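Beta-glucanase (Bacteroides thetaiotaomicron, PDB 6EUG) probably hydrolyses beta-1,3-linked galactose units of arabinogalactan, this chain being the family 43 glycoside hydrolase part of a longer protein that also carries a family 16 module. Local coordinates at residues L51-K56 against V114-K119; I108-K113 against Q134-A139; A144-D147 against P152-F155; G159-G164 against H227-E232; D338-R341 against D347-Y350. All blocks are in the same frame, centred on the assembly; numbering follows the deposited sequence.

Interaction 1 (L51-K56 against V114-K119); sequences LFHEGK and VIYNAK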
# COMPACT_ATOMS: atom_id res chain seq x y z
N LEU A 51 0.92 -5.84 12.01
CA LEU A 51 0.70 -5.12 13.28
C LEU A 51 0.99 -5.99 14.51
O LEU A 51 1.07 -7.21 14.41
CB LEU A 51 -0.71 -4.60 13.34
CG LEU A 51 -1.86 -5.61 13.38
CD1 LEU A 51 -2.05 -6.26 14.75
CD2 LEU A 51 -3.17 -4.93 13.00
N PHE A 52 1.10 -5.34 15.68
CA PHE A 52 1.34 -6.00 16.96
C PHE A 52 0.15 -5.78 17.89
O PHE A 52 -0.27 -4.65 18.07
CB PHE A 52 2.60 -5.42 17.63
CG PHE A 52 3.08 -6.19 18.87
CD1 PHE A 52 3.81 -7.37 18.75
CD2 PHE A 52 2.84 -5.70 20.16
CE1 PHE A 52 4.27 -8.06 19.88
CE2 PHE A 52 3.30 -6.38 21.30
CZ PHE A 52 4.02 -7.54 21.16
N HIS A 53 -0.37 -6.86 18.49
CA HIS A 53 -1.49 -6.77 19.42
C HIS A 53 -1.47 -7.88 20.47
O HIS A 53 -1.35 -9.06 20.13
CB HIS A 53 -2.82 -6.81 18.67
CG HIS A 53 -4.00 -6.49 19.53
ND1 HIS A 53 -4.35 -5.19 19.83
CD2 HIS A 53 -4.91 -7.28 20.15
CE1 HIS A 53 -5.43 -5.20 20.60
NE2 HIS A 53 -5.79 -6.45 20.80
N GLU A 54 -1.64 -7.49 21.73
CA GLU A 54 -1.67 -8.42 22.85
C GLU A 54 -0.52 -9.46 22.79
O GLU A 54 -0.73 -10.65 22.93
CB GLU A 54 -3.08 -9.06 23.03
CG GLU A 54 -4.12 -8.06 23.53
CD GLU A 54 -5.56 -8.60 23.65
OE1 GLU A 54 -5.82 -9.77 23.27
OE2 GLU A 54 -6.45 -7.84 24.12
N GLY A 55 0.69 -8.98 22.53
CA GLY A 55 1.90 -9.81 22.63
C GLY A 55 2.33 -10.55 21.37
O GLY A 55 3.34 -11.30 21.42
N LYS A 56 1.58 -10.41 20.26
CA LYS A 56 1.89 -11.12 19.00
C LYS A 56 1.85 -10.20 17.77
O LYS A 56 1.04 -9.27 17.67
CB LYS A 56 0.88 -12.25 18.71
CG LYS A 56 0.71 -13.32 19.77
CD LYS A 56 -0.22 -14.44 19.29
CE LYS A 56 -0.27 -15.59 20.29
NZ LYS A 56 -0.64 -16.86 19.61
N VAL A 114 -3.98 -3.60 7.79
CA VAL A 114 -4.83 -3.57 9.00
C VAL A 114 -4.28 -2.59 10.03
O VAL A 114 -3.06 -2.63 10.32
CB VAL A 114 -4.98 -5.00 9.64
CG1 VAL A 114 -5.89 -4.99 10.84
CG2 VAL A 114 -5.52 -5.99 8.61
N ILE A 115 -5.19 -1.80 10.60
CA ILE A 115 -4.91 -0.87 11.70
C ILE A 115 -5.91 -1.06 12.86
O ILE A 115 -7.06 -1.43 12.66
CB ILE A 115 -4.90 0.59 11.22
CG1 ILE A 115 -6.24 1.00 10.58
CG2 ILE A 115 -3.72 0.85 10.30
CD1 ILE A 115 -6.30 2.39 9.99
N TYR A 116 -5.44 -0.80 14.08
CA TYR A 116 -6.28 -0.93 15.27
C TYR A 116 -6.80 0.42 15.65
O TYR A 116 -6.00 1.38 15.73
CB TYR A 116 -5.46 -1.50 16.45
CG TYR A 116 -6.25 -1.64 17.75
CD1 TYR A 116 -7.28 -2.57 17.88
CD2 TYR A 116 -5.96 -0.84 18.87
CE1 TYR A 116 -8.01 -2.69 19.06
CE2 TYR A 116 -6.68 -0.96 20.06
CZ TYR A 116 -7.70 -1.89 20.15
OH TYR A 116 -8.42 -2.01 21.30
N ASN A 117 -8.11 0.52 15.87
CA ASN A 117 -8.71 1.79 16.26
C ASN A 117 -8.87 1.77 17.76
O ASN A 117 -9.72 1.02 18.28
CB ASN A 117 -10.05 2.01 15.58
CG ASN A 117 -10.66 3.34 15.94
OD1 ASN A 117 -10.90 3.65 17.14
ND2 ASN A 117 -10.86 4.16 14.96
N ALA A 118 -8.06 2.58 18.45
CA ALA A 118 -8.09 2.60 19.95
C ALA A 118 -9.44 3.04 20.53
O ALA A 118 -9.87 2.49 21.56
CB ALA A 118 -6.97 3.47 20.49
N LYS A 119 -10.10 4.01 19.87
CA LYS A 119 -11.41 4.53 20.33
C LYS A 119 -12.57 3.52 20.30
O LYS A 119 -13.34 3.46 21.25
CB LYS A 119 -11.81 5.78 19.53
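On one face of the Tyr116 ring sits CE1 of His53, 3.9 Å from Tyr116 CE1 and displaced toward the rim. The two rings meet obliquely, their centroids 5.0 Å apart and their planes inclined at 48°. Phe123 borders both, edge-to-face with His53 and tilted against Tyr116, so that three aromatic residues gather where two blades of the five-bladed beta-propeller, the fold of family 43, come together. Strands 48-53 and 108-117 each begin a blade; they run in the same general direction but splay by 38°, with short-segment axes 8.1 Å apart at their closest. No strand-to-strand pairing joins them; side chains of 48-53 reach the side chains and backbone of 108-117. Residues 53-56 form a type I' turn, held by backbone bonds in both directions between His53 and Lys56, that sends the chain back into strand 56-62. On strand 108-117, Ile115 points to the other side, onto Leu217 and Val219 of strand 215-219, so this strand packs against blades on both flanks. Deeper in the interface, Leu51 and Val114 share Phe60 as a neighbour. CG of Leu51 stands between its backbone N and carbonyl carbon (chi1 65°), which directs a methyl across the gap. Packing there is tight: Leu51 CD2 lies 3.5 Å from Val114 CG1 and also 3.5 Å from Val114 O.

Interaction 2 (I108-K113 against Q134-A139); sequences IMERPK and QGYGPA. With GIM (glucoimidazole), chain B.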
# COMPACT_ATOMS: atom_id res chain seq x y z
N ILE A 108 -10.46 -9.18 -7.72
CA ILE A 108 -9.04 -8.99 -7.36
C ILE A 108 -8.98 -8.29 -5.99
O ILE A 108 -9.66 -7.29 -5.79
CB ILE A 108 -8.33 -8.14 -8.44
CG1 ILE A 108 -8.17 -8.96 -9.74
CG2 ILE A 108 -7.00 -7.57 -7.99
CD1 ILE A 108 -7.81 -8.08 -10.93
N MET A 109 -8.18 -8.85 -5.08
CA MET A 109 -7.96 -8.30 -3.75
C MET A 109 -6.44 -8.19 -3.56
O MET A 109 -5.75 -9.22 -3.50
CB MET A 109 -8.56 -9.26 -2.72
CG MET A 109 -10.08 -9.38 -2.80
SD MET A 109 -10.59 -10.65 -1.65
CE MET A 109 -11.93 -9.89 -0.74
N GLU A 110 -5.94 -6.95 -3.48
CA GLU A 110 -4.49 -6.65 -3.38
C GLU A 110 -4.11 -5.67 -2.25
O GLU A 110 -4.91 -4.83 -1.81
CB GLU A 110 -3.93 -6.12 -4.71
CG GLU A 110 -3.95 -7.17 -5.81
CD GLU A 110 -3.44 -6.71 -7.17
OE1 GLU A 110 -3.08 -5.51 -7.34
OE2 GLU A 110 -3.45 -7.56 -8.11
N ARG A 111 -2.88 -5.85 -1.78
CA ARG A 111 -2.22 -4.92 -0.88
C ARG A 111 -3.01 -4.60 0.38
O ARG A 111 -3.11 -3.45 0.80
CB ARG A 111 -1.73 -3.68 -1.65
CG ARG A 111 -0.65 -3.98 -2.67
CD ARG A 111 0.02 -2.74 -3.30
NE ARG A 111 0.99 -3.17 -4.32
CZ ARG A 111 2.23 -3.61 -4.08
NH1 ARG A 111 2.75 -3.59 -2.87
NH2 ARG A 111 3.01 -4.02 -5.09
N PRO A 112 -3.51 -5.66 1.08
CA PRO A 112 -4.24 -5.39 2.31
C PRO A 112 -3.40 -4.76 3.42
O PRO A 112 -2.19 -5.05 3.53
CB PRO A 112 -4.66 -6.79 2.77
CG PRO A 112 -3.51 -7.66 2.29
CD PRO A 112 -3.18 -7.08 0.93
N LYS A 113 -4.04 -3.96 4.25
CA LYS A 113 -3.42 -3.38 5.45
C LYS A 113 -4.45 -3.37 6.57
O LYS A 113 -5.63 -3.14 6.33
CB LYS A 113 -2.90 -1.95 5.22
CG LYS A 113 -1.97 -1.80 3.99
CD LYS A 113 -0.61 -2.43 4.25
CE LYS A 113 0.26 -2.43 3.01
NZ LYS A 113 -0.27 -3.37 1.93
N GLN A 134 -14.04 -7.21 -14.52
CA GLN A 134 -13.82 -5.84 -14.99
C GLN A 134 -12.35 -5.44 -15.12
O GLN A 134 -12.03 -4.25 -15.27
CB GLN A 134 -14.63 -4.84 -14.10
CG GLN A 134 -16.11 -5.18 -14.06
CD GLN A 134 -17.01 -4.06 -13.59
OE1 GLN A 134 -16.81 -2.89 -13.93
NE2 GLN A 134 -18.02 -4.41 -12.81
N GLY A 135 -11.44 -6.41 -15.10
CA GLY A 135 -9.99 -6.11 -15.19
C GLY A 135 -9.54 -5.21 -14.02
O GLY A 135 -9.93 -5.42 -12.89
N TYR A 136 -8.73 -4.21 -14.32
CA TYR A 136 -8.34 -3.19 -13.32
C TYR A 136 -9.09 -1.83 -13.52
O TYR A 136 -8.69 -0.79 -13.00
CB TYR A 136 -6.79 -3.01 -13.31
CG TYR A 136 -6.01 -4.13 -12.61
CD1 TYR A 136 -5.61 -5.26 -13.31
CD2 TYR A 136 -5.65 -4.03 -11.27
CE1 TYR A 136 -4.90 -6.29 -12.69
CE2 TYR A 136 -4.95 -5.06 -10.64
CZ TYR A 136 -4.55 -6.19 -11.36
OH TYR A 136 -3.85 -7.24 -10.79
N GLY A 137 -10.19 -1.85 -14.26
CA GLY A 137 -11.03 -0.67 -14.48
C GLY A 137 -11.59 0.03 -13.25
O GLY A 137 -11.42 1.23 -13.11
N PRO A 138 -12.30 -0.70 -12.36
CA PRO A 138 -12.99 -0.02 -11.25
C PRO A 138 -12.13 0.83 -10.29
O PRO A 138 -12.63 1.82 -9.77
CB PRO A 138 -13.71 -1.17 -10.53
CG PRO A 138 -13.95 -2.18 -11.62
CD PRO A 138 -12.74 -2.10 -12.51
N ALA A 139 -10.89 0.39 -10.00
CA ALA A 139 -9.94 1.13 -9.18
C ALA A 139 -10.52 1.57 -7.85
O ALA A 139 -10.58 2.77 -7.55
CB ALA A 139 -9.36 2.32 -9.97
C1 GIM B . 1.43 -3.51 -9.95
C2 GIM B . 1.09 -3.44 -8.51
N10 GIM B . 1.15 -4.54 -10.77
C3 GIM B . 0.73 -4.84 -7.99
C4 GIM B . -0.21 -5.54 -9.01
C5 GIM B . 0.53 -5.82 -10.32
C6 GIM B . -0.37 -6.41 -11.40
C7 GIM B . 2.14 -2.94 -11.95
C8 GIM B . 1.60 -4.21 -12.01
N1 GIM B . 2.03 -2.53 -10.67
O3 GIM B . 0.06 -4.75 -6.72
O2 GIM B . 2.15 -2.71 -7.83
O4 GIM B . -1.43 -4.79 -9.27
O6 GIM B . -1.32 -5.45 -11.85
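Tyr136 and Glu110 approach at about a right angle, and the phenol OH of Tyr136 donates to Glu110 OE2 over 2.7 Å. The oxygen is met on the syn side of the carboxylate, 22° out of its plane, while ring and carboxylate planes are turned 52° from each other. Ile108, two residues earlier on the strand, also runs nearly perpendicular to the tyrosine; its CD1 sits over one ring face, 4.0 Å from the Tyr136 centroid, in a CH-pi contact. The ring is thus supported from a face while its hydroxyl is anchored by the acid. In the loop 134-139, a type II' turn from Gln134 to Gly137, with Gly135 second and Tyr136 third, presents the ring. Together these residues build one wall of the sugar pocket of the family 43 beta-propeller, with glucoimidazole bound in it. The Glu110 chain is extended beyond CG (chi2 178°), which carries OE1 to the ligand: glucoimidazole O4 donates to Glu110 OE1 at 2.6 Å and its O3 to the same oxygen at 3.3 Å. Arg111, next along the strand, approaches from another side. Its NH2 donates to ligand O2 at 3.2 Å, and its NE reaches ligand O3 at 3.0 Å in a weak bond. Asp214 and Gln320 also hydrogen-bond the ligand, and Gly283 and Trp284 complete its surroundings. Tyr136 OH stands 3.3 Å from ligand O6.

Interaction 3 (A144-D147 against P152-F155); sequences AVSD and PYRF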
# COMPACT_ATOMS: atom_id res chain seq x y z
N ALA A 144 -13.21 -3.46 5.61
CA ALA A 144 -13.79 -4.54 6.40
C ALA A 144 -13.36 -4.43 7.89
O ALA A 144 -12.39 -3.74 8.18
CB ALA A 144 -13.37 -5.88 5.80
N VAL A 145 -14.10 -5.09 8.81
CA VAL A 145 -13.92 -4.87 10.27
C VAL A 145 -13.96 -6.21 11.03
O VAL A 145 -14.67 -7.13 10.61
CB VAL A 145 -14.96 -3.85 10.80
CG1 VAL A 145 -16.38 -4.42 10.82
CG2 VAL A 145 -14.58 -3.33 12.20
N SER A 146 -13.16 -6.33 12.09
CA SER A 146 -13.14 -7.49 12.99
C SER A 146 -12.99 -7.06 14.47
O SER A 146 -12.35 -6.06 14.76
CB SER A 146 -11.96 -8.39 12.65
OG SER A 146 -11.94 -9.58 13.42
N ASP A 147 -13.56 -7.87 15.38
CA ASP A 147 -13.31 -7.75 16.81
C ASP A 147 -11.94 -8.37 17.25
O ASP A 147 -11.40 -8.02 18.32
CB ASP A 147 -14.44 -8.45 17.60
CG ASP A 147 -15.78 -7.74 17.52
OD1 ASP A 147 -15.92 -6.68 16.89
OD2 ASP A 147 -16.74 -8.27 18.12
N PRO A 152 -12.53 -13.96 11.67
CA PRO A 152 -12.88 -13.36 10.37
C PRO A 152 -13.31 -11.88 10.38
O PRO A 152 -13.91 -11.39 11.35
CB PRO A 152 -14.02 -14.26 9.87
CG PRO A 152 -14.68 -14.76 11.13
CD PRO A 152 -13.51 -14.99 12.08
N TYR A 153 -12.93 -11.19 9.30
CA TYR A 153 -13.38 -9.84 9.00
C TYR A 153 -14.71 -9.84 8.23
O TYR A 153 -14.96 -10.71 7.36
CB TYR A 153 -12.29 -9.06 8.18
CG TYR A 153 -11.06 -8.70 9.02
CD1 TYR A 153 -10.16 -9.71 9.49
CD2 TYR A 153 -10.80 -7.37 9.39
CE1 TYR A 153 -9.08 -9.39 10.33
CE2 TYR A 153 -9.68 -7.05 10.21
CZ TYR A 153 -8.82 -8.03 10.66
OH TYR A 153 -7.75 -7.71 11.50
N ARG A 154 -15.53 -8.82 8.53
CA ARG A 154 -16.81 -8.57 7.86
C ARG A 154 -16.67 -7.39 6.85
O ARG A 154 -16.39 -6.26 7.25
CB ARG A 154 -17.90 -8.26 8.89
CG ARG A 154 -19.23 -7.74 8.31
CD ARG A 154 -20.32 -7.56 9.38
NE ARG A 154 -19.97 -6.67 10.51
CZ ARG A 154 -20.06 -5.33 10.53
NH1 ARG A 154 -20.46 -4.61 9.47
NH2 ARG A 154 -19.73 -4.68 11.64
N PHE A 155 -16.92 -7.67 5.56
CA PHE A 155 -16.92 -6.65 4.49
C PHE A 155 -18.00 -5.61 4.79
O PHE A 155 -19.14 -5.96 5.18
CB PHE A 155 -17.19 -7.29 3.10
CG PHE A 155 -17.40 -6.29 1.98
CD1 PHE A 155 -16.32 -5.74 1.32
CD2 PHE A 155 -18.69 -5.89 1.60
CE1 PHE A 155 -16.49 -4.81 0.30
CE2 PHE A 155 -18.87 -4.94 0.59
CZ PHE A 155 -17.77 -4.40 -0.07
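Val145 O accepts the shortest polar bond of the contact, from Arg154 N at 2.8 Å, and the N-H points almost straight at it (177°). Val145 N returns a bond to Arg154 O at 3.0 Å, making this the hydrogen-bonded pair of an antiparallel beta hairpin that joins the last two strands, 140-146 and 154-159, of one propeller blade. Ala144 and Phe155 form the adjoining non-hydrogen-bonded pair, their side chains on the other face. The side chains of Val145 and Arg154 run alongside each other on one face of the hairpin; the bend of the arginine at chi3 (57°) folds its guanidinium over the valine, with Arg154 NH2 3.5 Å from Val145 CG1. Toward the turn, Tyr153 packs back on the partner strand. It places its ring flat against Ser146 and packs as well on Ala92 and Leu93 of strand 87-94, in the neighbouring blade. Its hydroxyl bonds to Pro149 O, within the connection between the strands, and Ser146 OG bonds to Ser148 O there. The peptide bond before Pro152 is cis, just ahead of the returning strand. Ser146 CB stands over the middle of the Tyr153 ring, 3.5 Å from the centroid and 6° off the ring normal.

Interaction 4 (G159-G164 against H227-E232); sequences GRVNPG and HIYSSE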
# COMPACT_ATOMS: atom_id res chain seq x y z
N GLY A 159 -15.50 1.45 -2.94
CA GLY A 159 -15.78 2.56 -3.83
C GLY A 159 -14.52 3.33 -4.19
O GLY A 159 -13.46 3.11 -3.59
N ARG A 160 -14.65 4.23 -5.16
CA ARG A 160 -13.66 5.27 -5.40
C ARG A 160 -13.77 6.31 -4.27
O ARG A 160 -14.77 6.33 -3.49
CB ARG A 160 -13.81 5.88 -6.81
CG ARG A 160 -13.44 4.94 -7.97
CD ARG A 160 -13.41 5.63 -9.33
NE ARG A 160 -12.98 4.68 -10.37
CZ ARG A 160 -12.81 4.96 -11.65
NH1 ARG A 160 -13.04 6.17 -12.11
NH2 ARG A 160 -12.39 4.02 -12.49
N VAL A 161 -12.77 7.17 -4.18
CA VAL A 161 -12.55 7.97 -2.96
C VAL A 161 -13.05 9.41 -3.05
O VAL A 161 -12.71 10.14 -3.97
CB VAL A 161 -11.06 7.95 -2.55
CG1 VAL A 161 -10.85 8.67 -1.23
CG2 VAL A 161 -10.50 6.51 -2.48
N ASN A 162 -13.82 9.83 -2.03
CA ASN A 162 -14.27 11.22 -1.85
C ASN A 162 -15.05 11.82 -3.05
O ASN A 162 -14.69 12.89 -3.55
CB ASN A 162 -13.10 12.15 -1.44
CG ASN A 162 -12.60 11.94 -0.01
OD1 ASN A 162 -11.36 11.89 0.23
ND2 ASN A 162 -13.52 11.84 0.94
N PRO A 163 -16.12 11.14 -3.51
CA PRO A 163 -16.97 11.76 -4.57
C PRO A 163 -17.37 13.21 -4.28
O PRO A 163 -17.73 13.55 -3.12
CB PRO A 163 -18.17 10.81 -4.66
CG PRO A 163 -18.21 10.10 -3.36
CD PRO A 163 -16.77 9.93 -2.95
N GLY A 164 -17.21 14.08 -5.30
CA GLY A 164 -17.57 15.48 -5.22
C GLY A 164 -16.58 16.45 -4.56
O GLY A 164 -16.82 17.66 -4.59
N HIS A 227 -5.25 7.18 4.55
CA HIS A 227 -5.28 6.26 3.38
C HIS A 227 -4.44 6.91 2.25
O HIS A 227 -4.77 8.01 1.76
CB HIS A 227 -6.73 5.99 2.99
CG HIS A 227 -6.92 5.14 1.76
ND1 HIS A 227 -7.96 5.34 0.88
CD2 HIS A 227 -6.21 4.10 1.28
CE1 HIS A 227 -7.88 4.44 -0.10
NE2 HIS A 227 -6.81 3.68 0.12
N ILE A 228 -3.36 6.24 1.87
CA ILE A 228 -2.36 6.73 0.92
C ILE A 228 -2.48 5.82 -0.31
O ILE A 228 -2.39 4.60 -0.18
CB ILE A 228 -0.94 6.68 1.48
CG1 ILE A 228 -0.83 7.64 2.70
CG2 ILE A 228 0.07 7.14 0.43
CD1 ILE A 228 0.32 7.41 3.63
N TYR A 229 -2.71 6.39 -1.49
CA TYR A 229 -2.97 5.54 -2.68
C TYR A 229 -2.55 6.13 -4.02
O TYR A 229 -2.50 7.35 -4.17
CB TYR A 229 -4.46 5.13 -2.72
CG TYR A 229 -5.41 6.36 -2.70
CD1 TYR A 229 -5.76 6.98 -1.48
CD2 TYR A 229 -5.88 6.95 -3.90
CE1 TYR A 229 -6.57 8.10 -1.47
CE2 TYR A 229 -6.69 8.06 -3.89
CZ TYR A 229 -7.00 8.68 -2.68
OH TYR A 229 -7.78 9.82 -2.67
N SER A 230 -2.27 5.24 -4.98
CA SER A 230 -2.00 5.64 -6.35
C SER A 230 -3.35 5.93 -7.04
O SER A 230 -4.25 5.09 -7.05
CB SER A 230 -1.21 4.54 -7.09
OG SER A 230 0.02 4.25 -6.42
N SER A 231 -3.47 7.12 -7.61
CA SER A 231 -4.74 7.65 -8.17
C SER A 231 -4.55 8.20 -9.61
O SER A 231 -3.45 8.14 -10.16
CB SER A 231 -5.26 8.79 -7.27
OG SER A 231 -6.63 9.11 -7.50
N GLU A 232 -5.61 8.74 -10.22
CA GLU A 232 -5.50 9.39 -11.52
C GLU A 232 -4.80 8.47 -12.58
O GLU A 232 -3.76 8.83 -13.16
CB GLU A 232 -4.77 10.74 -11.35
CG GLU A 232 -5.36 11.68 -10.30
CD GLU A 232 -4.59 12.97 -10.06
OE1 GLU A 232 -3.89 13.50 -10.99
OE2 GLU A 232 -4.65 13.48 -8.88
O HOH W 1 -9.74 11.59 -2.20
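The irregular chain 159-164 passes strand 225-231 at a distance that only side chains span, the nearest CA atoms, those of Val161 and Ser231, being 9.4 Å apart. Val161 and Tyr229 reach toward each other, the valine ending over a face of the ring and beside its hydroxyl. With CG1 anti to the backbone N (chi1 -175°), the valine sets its branches on two targets: Val161 CG1 lies 3.6 Å from Tyr229 OH, whereas CG2 sits over the ring face near its rim. The same CG2 approaches His227 at the edge of the imidazole, 4.1 Å from His227 CE1. Tyr229 CD1 lies over the middle of the His227 ring, so the two aromatic residues of the strand pack on each other. The contact joins the loop leaving one blade of the beta-propeller, on its way to helix 172-176, to a strand of the next blade. A water donates to Asn162 OD1 at 2.9 Å and to Tyr229 OH at 2.7 Å. Tyr229 OH also bonds to Gln238 OE1, and His227 ND1 to His249 NE2. The methyls make ordinary van der Waals contact, and the hydroxyl can sit beside a valine in this buried contact because the water and Gln238 meet its polar needs.

Interaction 5 (D338-R341 against D347-Y350); sequences DMWR and DSRY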
# COMPACT_ATOMS: atom_id res chain seq x y z
N ASP A 338 8.27 -7.33 -1.67
CA ASP A 338 7.97 -8.57 -2.42
C ASP A 338 9.00 -8.78 -3.53
O ASP A 338 9.46 -7.78 -4.14
CB ASP A 338 6.57 -8.49 -3.03
CG ASP A 338 5.51 -8.44 -1.97
OD1 ASP A 338 5.31 -9.48 -1.25
OD2 ASP A 338 4.88 -7.37 -1.85
N MET A 339 9.40 -10.03 -3.78
CA MET A 339 10.21 -10.38 -4.96
C MET A 339 9.32 -11.20 -5.92
O MET A 339 9.16 -12.41 -5.74
CB MET A 339 11.45 -11.16 -4.49
CG MET A 339 12.56 -11.35 -5.49
SD MET A 339 13.95 -12.32 -4.82
CE MET A 339 14.13 -11.52 -3.32
N TRP A 340 8.68 -10.53 -6.88
CA TRP A 340 7.58 -11.12 -7.62
C TRP A 340 8.08 -12.12 -8.67
O TRP A 340 9.07 -11.83 -9.38
CB TRP A 340 6.73 -10.06 -8.34
CG TRP A 340 6.02 -9.09 -7.44
CD1 TRP A 340 6.30 -7.78 -7.32
CD2 TRP A 340 4.91 -9.35 -6.58
NE1 TRP A 340 5.44 -7.20 -6.43
CE2 TRP A 340 4.60 -8.15 -5.93
CE3 TRP A 340 4.20 -10.52 -6.24
CZ2 TRP A 340 3.56 -8.04 -5.04
CZ3 TRP A 340 3.14 -10.42 -5.37
CH2 TRP A 340 2.85 -9.19 -4.73
N ARG A 341 7.40 -13.27 -8.77
CA ARG A 341 7.61 -14.28 -9.83
C ARG A 341 6.32 -14.41 -10.63
O ARG A 341 5.45 -15.22 -10.31
CB ARG A 341 8.00 -15.63 -9.24
CG ARG A 341 9.36 -15.57 -8.60
CD ARG A 341 9.85 -16.94 -8.19
NE ARG A 341 11.23 -16.84 -7.69
CZ ARG A 341 12.13 -17.82 -7.74
NH1 ARG A 341 11.84 -19.02 -8.27
NH2 ARG A 341 13.34 -17.59 -7.25
N ASP A 347 5.13 -18.65 -5.71
CA ASP A 347 6.58 -18.82 -5.49
C ASP A 347 7.30 -17.46 -5.27
O ASP A 347 8.50 -17.42 -5.00
CB ASP A 347 7.19 -19.54 -6.71
CG ASP A 347 8.61 -20.08 -6.45
OD1 ASP A 347 8.92 -20.49 -5.32
OD2 ASP A 347 9.42 -20.12 -7.41
N SER A 348 6.58 -16.34 -5.39
CA SER A 348 7.17 -15.01 -5.06
C SER A 348 7.72 -15.00 -3.60
O SER A 348 7.16 -15.62 -2.68
CB SER A 348 6.16 -13.86 -5.26
OG SER A 348 5.53 -13.88 -6.52
N ARG A 349 8.86 -14.33 -3.43
CA ARG A 349 9.66 -14.35 -2.19
C ARG A 349 9.52 -13.03 -1.43
O ARG A 349 8.83 -12.09 -1.88
CB ARG A 349 11.14 -14.67 -2.50
CG ARG A 349 11.32 -15.83 -3.48
CD ARG A 349 10.86 -17.13 -2.85
NE ARG A 349 10.92 -18.28 -3.78
CZ ARG A 349 12.00 -19.01 -4.03
NH1 ARG A 349 13.18 -18.74 -3.46
NH2 ARG A 349 11.91 -20.04 -4.87
N TYR A 350 10.16 -12.96 -0.27
CA TYR A 350 10.07 -11.79 0.62
C TYR A 350 11.46 -11.22 0.87
O TYR A 350 12.43 -11.98 1.11
CB TYR A 350 9.35 -12.19 1.92
CG TYR A 350 8.04 -12.91 1.67
CD1 TYR A 350 6.93 -12.24 1.15
CD2 TYR A 350 7.89 -14.26 1.98
CE1 TYR A 350 5.73 -12.90 0.91
CE2 TYR A 350 6.72 -14.93 1.72
CZ TYR A 350 5.64 -14.25 1.22
OH TYR A 350 4.50 -14.93 0.98
O HOH W 2 6.07 -11.84 -2.40
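Arg341 is extended from CG to NE, whereas Arg349 bends at chi2 (-67°), and these shapes bring the two guanidinium groups flat upon each other, centres 3.9 Å apart and planes at 19°. The stack lies at the end of the beta hairpin of strands 332-339 and 349-357, in the last blade of the propeller. Asp347 serves both arginines: its OD2 forms a salt bridge with Arg341 NH1 at 2.8 Å, a weak hydrogen bond by angle, and its OD1 meets Arg349 NH2 at 3.1 Å. Arg349 NE adds a bond to Asp347 O at 2.8 Å, gripping that residue side-on. The shared carboxylate probably offsets the closeness of two positive groups. In the backbone, Met339 and Arg349 exchange bonds as a hydrogen-bonded antiparallel pair. Ser348 OG accepts from Arg341 N at 3.0 Å and bonds to Leu345 O within the connection. It also lies at the edge of the Trp340 ring. The side chain of Trp340, about 5 Å from the bound glucoimidazole at the nearest atoms, bonds through NE1 to Gln320 and meets Trp284 edge-to-face. On the face of Asp338 and Tyr350, Asp338 OD1 is hydrogen-bonded to Gly47 N, and a water donates to Asp338 OD1 at 2.7 Å and to Arg349 O at 2.8 Å.

Overall arrangement
The five contacts spread over the beta-propeller. Interactions 1 and 2 share strand 108-117, their segments alternating along the chain and their centres 25 Å apart: one joins blades far from the pocket, the other lines it. Interactions 3, 4 and 5 follow in series. Interaction 3 joins the last two strands of that sheet and touches interaction 1, Val114 CG1 lying 3.4 Å from Tyr153 OH. The chain then leaves this blade into interaction 4, whose Arg160 probably hydrogen-bonds the loop of interaction 2 through Pro138 O. Interaction 5, in the final sheet, has its centre 28 Å from that of interaction 4. Its Trp340 packs on Arg111, so interactions 2 and 5 meet beside the bound glucoimidazole.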